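Local coordinates for N-(5'-phosphoribosyl)anthranilate isomerase (Thermococcus kodakarensis, PDB 5LHF), which catalyses the isomerisation of N-(5-phospho-beta-D-ribosyl)anthranilate to 1-(2-carboxyphenylamino)-1-deoxy-D-ribulose 5-phosphate, the third step of tryptophan biosynthesis from chorismate, at residues M102-V107 against K132-T137; Y157-A162 against R175-A180. All coordinates share one frame; numbering follows the deposited sequence.

Interaction 1. Residues M102-V107 against K132-T137; sequences MKAFMV and KILLDT
The Phe105 ring meets Ile133 at its edge: CE2 lies 3.6 Å from Ile133 CD1, near the ring plane. Leu134 O also sits by this edge. Over one face is the amine of Lys103, with NZ offset toward the rim. CG of Phe105 is set beside the backbone N (chi1 -65°), and from there the ring carries CD2 and CE2 to Ile133. Phe105 CB touches Leu135 CD2, and helix 114-126 packs against Phe105, Ile133 and Leu135. NZ of the buried Lys103 bonds to Ala104 O at 3.1 Å and to Ser83 O, so two carbonyls grip it.

The two strands run parallel, the axes of the two short segments 28° apart. Lys103 N and Phe105 N donate to Lys132 O and Leu134 O. In return, Leu134 N and Asp136 N donate to Lys103 O and Phe105 O. Asp136 N to Phe105 O is 2.9 Å and nearly straight (174°). The ladder frays at its end: Val107 N to Asp136 O is a weak 3.5 Å bond. A water donates to the same Asp136 O at 2.7 Å.

Met102, Ala104, Lys132 and Leu134 point to the barrel interior. The bent Met102 chain crosses Lys132 at a slant, with SD 3.7 Å from Lys132 CB. Its CG lies 4.0 Å from Leu134 CB. An alanine at Met102 would probably open a gap beside Lys132 and Leu134, since the sulfur and CG contacts would go. Ala104 CB packs on Leu134 CD2 at 3.9 Å.

Main-chain bonds thus set the register of strands 100-106 and 132-136. Apolar contacts line both faces, Met102, Ala104 and Leu134 on one and Phe105, Ile133 and Leu135 on the other. The carbonyls of Ala104 and Ser83 would probably offset the cost of burying the Lys103 amine.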
loop_
_atom_site.group_PDB
_atom_site.type_symbol
_atom_site.label_atom_id
_atom_site.label_comp_id
_atom_site.label_asym_id
_atom_site.label_seq_id
_atom_site.Cartn_x
_atom_site.Cartn_y
_atom_site.Cartn_z
ATOM N N MET A 102 4.505 0.039 -6.938
ATOM C CA MET A 102 4.592 -0.527 -5.598
ATOM C C MET A 102 3.927 -1.894 -5.662
ATOM O O MET A 102 2.772 -2.006 -6.081
ATOM C CB MET A 102 3.938 0.381 -4.554
ATOM C CG MET A 102 3.848 -0.218 -3.117
ATOM S SD MET A 102 4.065 0.960 -1.748
ATOM C CE MET A 102 2.832 2.192 -2.165
ATOM N N LYS A 103 4.668 -2.939 -5.316
ATOM C CA LYS A 103 4.129 -4.289 -5.340
ATOM C C LYS A 103 3.746 -4.699 -3.925
ATOM O O LYS A 103 4.550 -4.563 -3.002
ATOM C CB LYS A 103 5.147 -5.271 -5.919
ATOM C CG LYS A 103 4.711 -6.725 -5.844
ATOM C CD LYS A 103 3.905 -7.173 -7.060
ATOM C CE LYS A 103 3.724 -8.690 -7.027
ATOM N NZ LYS A 103 2.717 -9.122 -6.024
ATOM N N ALA A 104 2.529 -5.204 -3.760
ATOM C CA ALA A 104 2.053 -5.699 -2.475
ATOM C C ALA A 104 2.249 -7.208 -2.369
ATOM O O ALA A 104 1.957 -7.953 -3.309
ATOM C CB ALA A 104 0.578 -5.335 -2.277
ATOM N N PHE A 105 2.759 -7.654 -1.218
ATOM C CA PHE A 105 2.992 -9.062 -0.923
ATOM C C PHE A 105 2.231 -9.449 0.336
ATOM O O PHE A 105 2.301 -8.745 1.347
ATOM C CB PHE A 105 4.485 -9.359 -0.707
ATOM C CG PHE A 105 5.332 -9.163 -1.927
ATOM C CD1 PHE A 105 5.540 -10.206 -2.819
ATOM C CD2 PHE A 105 5.919 -7.935 -2.187
ATOM C CE1 PHE A 105 6.322 -10.024 -3.946
ATOM C CE2 PHE A 105 6.706 -7.751 -3.311
ATOM C CZ PHE A 105 6.909 -8.801 -4.192
ATOM N N MET A 106 1.529 -10.576 0.285
ATOM C CA MET A 106 0.963 -11.133 1.504
ATOM C C MET A 106 2.077 -11.733 2.355
ATOM O O MET A 106 3.051 -12.288 1.837
ATOM C CB MET A 106 -0.086 -12.196 1.178
ATOM C CG MET A 106 -1.358 -11.659 0.534
ATOM S SD MET A 106 -2.532 -12.968 0.108
ATOM C CE MET A 106 -1.557 -13.931 -1.051
ATOM N N VAL A 107 1.949 -11.595 3.669
ATOM C CA VAL A 107 2.936 -12.187 4.570
ATOM C C VAL A 107 2.568 -13.651 4.789
ATOM O O VAL A 107 1.527 -13.942 5.397
ATOM C CB VAL A 107 3.013 -11.423 5.898
ATOM C CG1 VAL A 107 4.086 -12.032 6.777
ATOM C CG2 VAL A 107 3.270 -9.947 5.643
ATOM N N LYS A 132 8.859 0.218 -4.924
ATOM C CA LYS A 132 8.506 0.078 -3.518
ATOM C C LYS A 132 7.903 -1.291 -3.257
ATOM O O LYS A 132 7.219 -1.863 -4.110
ATOM C CB LYS A 132 7.519 1.165 -3.061
ATOM C CG LYS A 132 8.131 2.542 -2.838
ATOM C CD LYS A 132 7.158 3.444 -2.076
ATOM C CE LYS A 132 7.629 4.896 -2.004
ATOM N NZ LYS A 132 8.678 5.134 -0.982
ATOM N N ILE A 133 8.153 -1.790 -2.050
ATOM C CA ILE A 133 7.665 -3.079 -1.572
ATOM C C ILE A 133 6.673 -2.812 -0.451
ATOM O O ILE A 133 7.028 -2.185 0.557
ATOM C CB ILE A 133 8.815 -3.959 -1.056
ATOM C CG1 ILE A 133 9.785 -4.330 -2.183
ATOM C CG2 ILE A 133 8.281 -5.187 -0.329
ATOM C CD1 ILE A 133 9.170 -5.167 -3.240
ATOM N N LEU A 134 5.438 -3.282 -0.610
ATOM C CA LEU A 134 4.449 -3.209 0.458
ATOM C C LEU A 134 4.219 -4.600 1.030
ATOM O O LEU A 134 4.031 -5.562 0.277
ATOM C CB LEU A 134 3.130 -2.611 -0.044
ATOM C CG LEU A 134 2.053 -2.299 0.997
ATOM C CD1 LEU A 134 1.286 -1.004 0.612
ATOM C CD2 LEU A 134 1.077 -3.473 1.114
ATOM N N LEU A 135 4.240 -4.702 2.357
ATOM C CA LEU A 135 3.972 -5.955 3.056
ATOM C C LEU A 135 2.597 -5.848 3.706
ATOM O O LEU A 135 2.394 -5.044 4.623
ATOM C CB LEU A 135 5.059 -6.264 4.095
ATOM C CG LEU A 135 6.484 -6.508 3.584
ATOM C CD1 LEU A 135 7.434 -6.967 4.704
ATOM C CD2 LEU A 135 6.478 -7.513 2.448
ATOM N N ASP A 136 1.661 -6.665 3.244
ATOM C CA ASP A 136 0.276 -6.627 3.711
ATOM C C ASP A 136 0.089 -7.676 4.809
ATOM O O ASP A 136 -0.015 -8.871 4.523
ATOM C CB ASP A 136 -0.665 -6.868 2.536
ATOM C CG ASP A 136 -2.109 -6.602 2.885
ATOM O OD1 ASP A 136 -2.983 -7.197 2.233
ATOM O OD2 ASP A 136 -2.377 -5.808 3.813
ATOM N N THR A 137 0.012 -7.227 6.060
ATOM C CA THR A 137 -0.085 -8.115 7.215
ATOM C C THR A 137 -1.536 -8.513 7.496
ATOM O O THR A 137 -2.478 -7.793 7.162
ATOM C CB THR A 137 0.511 -7.448 8.454
ATOM O OG1 THR A 137 -0.248 -6.279 8.777
ATOM C CG2 THR A 137 1.951 -7.047 8.197
HETATM O O HOH W 1 -1.221 -11.257 4.806
#

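Interaction 2. Residues Y157-A162 against R175-A180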
loop_
_atom_site.group_PDB
_atom_site.type_symbol
_atom_site.label_atom_id
_atom_site.label_comp_id
_atom_site.label_asym_id
_atom_site.label_seq_id
_atom_site.Cartn_x
_atom_site.Cartn_y
_atom_site.Cartn_z
ATOM N N TYR A 157 15.083 -4.426 2.691
ATOM C CA TYR A 157 14.423 -3.485 1.802
ATOM C C TYR A 157 13.739 -2.420 2.637
ATOM O O TYR A 157 13.284 -2.699 3.751
ATOM C CB TYR A 157 13.371 -4.169 0.916
ATOM C CG TYR A 157 13.912 -5.267 0.026
ATOM C CD1 TYR A 157 14.504 -4.968 -1.196
ATOM C CD2 TYR A 157 13.817 -6.602 0.400
ATOM C CE1 TYR A 157 14.995 -5.969 -2.016
ATOM C CE2 TYR A 157 14.301 -7.609 -0.415
ATOM C CZ TYR A 157 14.892 -7.286 -1.619
ATOM O OH TYR A 157 15.383 -8.287 -2.427
ATOM N N PRO A 158 13.624 -1.152 2.097
ATOM C CA PRO A 158 12.827 -0.105 2.765
ATOM C C PRO A 158 11.335 -0.323 2.519
ATOM O O PRO A 158 10.694 0.298 1.677
ATOM C CB PRO A 158 13.353 1.179 2.119
ATOM C CG PRO A 158 13.762 0.754 0.749
ATOM C CD PRO A 158 14.267 -0.660 0.865
ATOM N N ILE A 159 10.756 -1.251 3.273
ATOM C CA ILE A 159 9.413 -1.725 2.953
ATOM C C ILE A 159 8.366 -0.759 3.506
ATOM O O ILE A 159 8.625 0.038 4.413
ATOM C CB ILE A 159 9.192 -3.155 3.481
ATOM C CG1 ILE A 159 9.258 -3.190 5.010
ATOM C CG2 ILE A 159 10.213 -4.129 2.863
ATOM C CD1 ILE A 159 7.936 -3.453 5.683
ATOM N N VAL A 160 7.167 -0.831 2.934
ATOM C CA VAL A 160 5.993 -0.126 3.433
ATOM C C VAL A 160 5.130 -1.150 4.159
ATOM O O VAL A 160 4.686 -2.136 3.556
ATOM C CB VAL A 160 5.200 0.539 2.292
ATOM C CG1 VAL A 160 3.948 1.237 2.836
ATOM C CG2 VAL A 160 6.069 1.527 1.521
ATOM N N LEU A 161 4.903 -0.937 5.452
ATOM C CA LEU A 161 4.102 -1.850 6.260
ATOM C C LEU A 161 2.628 -1.479 6.161
ATOM O O LEU A 161 2.269 -0.305 6.318
ATOM C CB LEU A 161 4.545 -1.803 7.722
ATOM C CG LEU A 161 3.868 -2.787 8.688
ATOM C CD1 LEU A 161 4.199 -4.235 8.355
ATOM C CD2 LEU A 161 4.268 -2.440 10.148
ATOM N N ALA A 162 1.775 -2.478 5.917
ATOM C CA ALA A 162 0.347 -2.236 5.731
ATOM C C ALA A 162 -0.453 -3.339 6.406
ATOM O O ALA A 162 0.086 -4.375 6.812
ATOM C CB ALA A 162 -0.028 -2.163 4.244
ATOM N N ARG A 175 7.700 0.286 15.949
ATOM C CA ARG A 175 8.946 -0.024 16.639
ATOM C C ARG A 175 9.242 -1.519 16.670
ATOM O O ARG A 175 10.387 -1.901 16.953
ATOM C CB ARG A 175 8.942 0.601 18.037
ATOM C CG ARG A 175 9.109 2.135 17.979
ATOM C CD ARG A 175 8.959 2.814 19.343
ATOM N NE ARG A 175 7.567 2.869 19.785
ATOM C CZ ARG A 175 6.994 1.970 20.583
ATOM N NH1 ARG A 175 7.685 0.937 21.034
ATOM N NH2 ARG A 175 5.726 2.100 20.923
ATOM N N TRP A 176 8.267 -2.364 16.318
ATOM C CA TRP A 176 8.510 -3.795 16.150
ATOM C C TRP A 176 9.119 -4.099 14.785
ATOM O O TRP A 176 10.128 -4.807 14.688
ATOM C CB TRP A 176 7.202 -4.562 16.341
ATOM C CG TRP A 176 7.304 -6.052 16.404
ATOM C CD1 TRP A 176 8.251 -6.855 15.821
ATOM C CD2 TRP A 176 6.416 -6.930 17.105
ATOM N NE1 TRP A 176 8.002 -8.176 16.117
ATOM C CE2 TRP A 176 6.881 -8.248 16.903
ATOM C CE3 TRP A 176 5.269 -6.728 17.883
ATOM C CZ2 TRP A 176 6.235 -9.360 17.449
ATOM C CZ3 TRP A 176 4.629 -7.831 18.424
ATOM C CH2 TRP A 176 5.116 -9.130 18.207
ATOM N N VAL A 177 8.534 -3.556 13.721
ATOM C CA VAL A 177 8.977 -3.894 12.366
ATOM C C VAL A 177 10.051 -2.934 11.857
ATOM O O VAL A 177 10.890 -3.328 11.042
ATOM C CB VAL A 177 7.760 -3.915 11.430
ATOM C CG1 VAL A 177 8.168 -4.149 9.964
ATOM C CG2 VAL A 177 6.768 -4.973 11.894
ATOM N N LYS A 178 10.041 -1.690 12.334
ATOM C CA LYS A 178 10.913 -0.626 11.845
ATOM C C LYS A 178 10.882 -0.502 10.318
ATOM O O LYS A 178 11.921 -0.604 9.658
ATOM C CB LYS A 178 12.339 -0.811 12.347
ATOM C CG LYS A 178 12.461 -0.756 13.862
ATOM C CD LYS A 178 13.905 -0.881 14.296
ATOM C CE LYS A 178 14.057 -0.559 15.769
ATOM N NZ LYS A 178 13.249 -1.486 16.609
ATOM N N PRO A 179 9.715 -0.255 9.735
ATOM C CA PRO A 179 9.614 -0.096 8.284
ATOM C C PRO A 179 10.049 1.299 7.858
ATOM O O PRO A 179 10.154 2.226 8.668
ATOM C CB PRO A 179 8.118 -0.306 8.023
ATOM C CG PRO A 179 7.481 0.306 9.236
ATOM C CD PRO A 179 8.427 -0.005 10.408
ATOM N N ALA A 180 10.298 1.432 6.554
ATOM C CA ALA A 180 10.544 2.745 5.970
ATOM C C ALA A 180 9.259 3.519 5.732
ATOM O O ALA A 180 9.296 4.751 5.626
ATOM C CB ALA A 180 11.315 2.615 4.658
HETATM O O HOH W 2 12.197 -1.035 5.983
#
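Leu161 packs on Pro179 at its root and on Val177 at its tip. Its CB touches the proline ring, 3.9 Å from Pro179 CB and as near to CG. CG stands anti to the backbone N (chi1 -176°). From there CD2 meets Val177 CG2 at 4.0 Å, the two side chains tip to tip. The other methyl, CD1, packs on Thr137, just after strand 132-136.

Ile159 crosses Pro179 at a slant, with CD1 3.9 Å from Pro179 CB. Pro158 centres an inverse gamma turn, and its CB packs on Ala180 CB at 3.6 Å. The polar link is slight. Ala180 N gives Ile159 O a weak bond, 3.1 Å long and bent to 125° at the hydrogen. A water that donates to Tyr157 O also accepts weakly from Ala180 N.

Lys178 leaves the helix with positive phi (50°). Its NZ turns back to Arg175 O at 2.9 Å, over the last turn. Pro179 and Ala180 then lead the chain to strand 181-184. This is the return of a beta-alpha-beta unit, the repeating unit of this TIM barrel, in which helix 170-177 packs outside strand 160-162.

Strand 100-106 leads out to helix 114-126, and the chain returns in strand 132-136. Interaction 1 closes that loop by pairing the two strands. Helix 143-156 follows, then strand 160-162 and helix 170-177. Interaction 2 closes this second, shorter loop where the chain leaves that helix for strand 181-184. The loops are in series and neither crosses the other. They meet in the sheet, where strands 132-136 and 160-162 are neighbours. Ile133 O lies 2.7 Å from Val160 N, and Thr137 OG1 lies 2.8 Å from Ala162 O, both probable hydrogen bonds. Interaction 1 joins strand to strand in the barrel wall; interaction 2 ties the wall to the end of helix 170-177, outside it.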